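Local coordinates for A223 penton protein C-terminal domain-containing protein (Sulfolobus turreted icosahedral virus, PDB 4IL7) that is a structural protein of the viral capsid, probably part of the penton at the fivefold vertices, here represented by its C-terminal domain, at residues G109-I114 with S149-L154. The protein carries 1 engineered substitution. Numbering follows the deposited sequence. Where two conformers were deposited one is given.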
loop_
_atom_site.group_PDB
_atom_site.type_symbol
_atom_site.label_atom_id
_atom_site.label_comp_id
_atom_site.label_asym_id
_atom_site.label_seq_id
_atom_site.Cartn_x
_atom_site.Cartn_y
_atom_site.Cartn_z
ATOM N N GLY A 109 -13.699 7.856 0.236
ATOM C CA GLY A 109 -13.103 8.775 -0.752
ATOM C C GLY A 109 -11.584 8.838 -0.701
ATOM O O GLY A 109 -10.946 7.933 -0.184
ATOM N N ASN A 110 -11.023 9.890 -1.273
ATOM C CA ASN A 110 -9.580 10.007 -1.304
ATOM C C ASN A 110 -9.059 10.070 0.112
ATOM O O ASN A 110 -9.588 10.771 0.976
ATOM C CB ASN A 110 -9.151 11.230 -2.102
ATOM C CG ASN A 110 -9.405 11.047 -3.590
ATOM O OD1 ASN A 110 -9.258 9.997 -4.166
ATOM N ND2 ASN A 110 -9.916 12.105 -4.213
ATOM N N ILE A 111 -7.916 9.408 0.346
ATOM C CA ILE A 111 -7.362 9.291 1.708
ATOM C C ILE A 111 -5.825 9.486 1.802
ATOM O O ILE A 111 -5.326 9.574 2.911
ATOM C CB ILE A 111 -7.813 7.943 2.324
ATOM C CG1 ILE A 111 -7.650 7.838 3.845
ATOM C CG2 ILE A 111 -7.191 6.740 1.662
ATOM C CD1 ILE A 111 -8.167 8.978 4.652
ATOM N N GLY A 112 -5.113 9.511 0.695
ATOM C CA GLY A 112 -3.680 9.743 0.742
ATOM C C GLY A 112 -2.956 9.244 -0.466
ATOM O O GLY A 112 -3.489 9.247 -1.561
ATOM N N GLN A 113 -1.710 8.827 -0.196
ATOM C CA GLN A 113 -0.705 8.539 -1.212
ATOM C C GLN A 113 0.149 7.383 -0.766
ATOM O O GLN A 113 0.415 7.267 0.414
ATOM C CB GLN A 113 0.212 9.729 -1.480
ATOM C CG GLN A 113 -0.440 10.911 -2.143
ATOM C CD GLN A 113 0.626 11.829 -2.734
ATOM O OE1 GLN A 113 1.849 11.795 -2.307
ATOM N NE2 GLN A 113 0.243 12.494 -3.796
ATOM N N ILE A 114 0.632 6.610 -1.738
ATOM C CA ILE A 114 1.683 5.596 -1.522
ATOM C C ILE A 114 2.729 5.761 -2.584
ATOM O O ILE A 114 2.446 6.048 -3.727
ATOM C CB ILE A 114 1.108 4.139 -1.478
ATOM C CG1 ILE A 114 2.107 3.108 -0.983
ATOM C CG2 ILE A 114 0.462 3.779 -2.787
ATOM C CD1 ILE A 114 1.492 1.716 -0.708
ATOM N N SER A 149 -6.102 11.175 7.206
ATOM C CA SER A 149 -6.755 10.960 8.482
ATOM C C SER A 149 -6.512 9.522 8.924
ATOM O O SER A 149 -6.253 8.613 8.126
ATOM C CB SER A 149 -8.200 11.327 8.458
ATOM O OG SER A 149 -8.902 10.495 7.698
ATOM N N SER A 150 -6.484 9.328 10.228
ATOM C CA SER A 150 -6.122 8.047 10.779
ATOM C C SER A 150 -7.077 6.966 10.330
ATOM O O SER A 150 -8.303 7.076 10.362
ATOM C CB SER A 150 -6.141 8.136 12.273
ATOM O OG SER A 150 -5.640 6.977 12.926
ATOM N N SER A 151 -6.465 5.894 9.968
ATOM C CA SER A 151 -7.138 4.759 9.364
ATOM C C SER A 151 -6.569 3.447 9.790
ATOM O O SER A 151 -5.419 3.360 10.219
ATOM C CB SER A 151 -7.035 4.852 7.851
ATOM O OG SER A 151 -7.511 6.109 7.349
ATOM N N ALA A 152 -7.299 2.381 9.549
ATOM C CA ALA A 152 -6.750 1.032 9.579
ATOM C C ALA A 152 -6.089 0.772 8.234
ATOM O O ALA A 152 -6.710 1.073 7.188
ATOM C CB ALA A 152 -7.854 0.022 9.874
ATOM N N ILE A 153 -4.925 0.174 8.239
ATOM C CA ILE A 153 -4.129 -0.032 7.051
ATOM C C ILE A 153 -3.819 -1.498 6.921
ATOM O O ILE A 153 -3.152 -2.082 7.789
ATOM C CB ILE A 153 -2.829 0.780 7.167
ATOM C CG1 ILE A 153 -3.062 2.269 7.360
ATOM C CG2 ILE A 153 -1.910 0.514 5.975
ATOM C CD1 ILE A 153 -1.862 3.021 7.935
ATOM N N LEU A 154 -4.224 -2.121 5.810
ATOM C CA LEU A 154 -3.936 -3.523 5.518
ATOM C C LEU A 154 -3.258 -3.582 4.151
ATOM O O LEU A 154 -3.797 -3.013 3.201
ATOM C CB LEU A 154 -5.211 -4.319 5.511
ATOM C CG LEU A 154 -5.097 -5.792 5.075
ATOM C CD1 LEU A 154 -4.311 -6.569 6.097
ATOM C CD2 LEU A 154 -6.471 -6.366 4.805
#
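At one end of the beta sandwich, a partial jelly roll, Ile-111 of one sheet meets Ser-149 and Ser-151, where the chain turns a corner into the other sheet. The contact is small and rests on van der Waals packing of one aliphatic branch against two serine hydroxyls. Ile-111 CG1 lies anti to the backbone N (chi1 -164°), which sends this longer branch toward the two serines. Ile-111 CD1, the tip of the branch, comes 3.5 Å from Ser-149 OG. Further back, Ile-111 CG1 lies 3.9 Å from Ser-151 OG. Ser-151 OG turns back and donates to Ser-149 O at 2.9 Å, from above the carbonyl plane, 38° out of it. The bond ties the corner residue to the start of strand 150-158. Ser-151 OG is also hydrogen-bonded to Asn-105 ND2, so two hydrogen bonds hold it beside the isoleucine. Ser-149 N is buried and has no partner in the model. Strand 110-118 has a classic beta bulge here, with Ile-111 and Gly-112 set opposite the single residue Leu-127. This strand runs between strands 121-128 and 141-147, while strand 150-158 lies between 76-83 and 97-104. Ile-103 of strand 97-104 touches both Ile-111 and Ser-151.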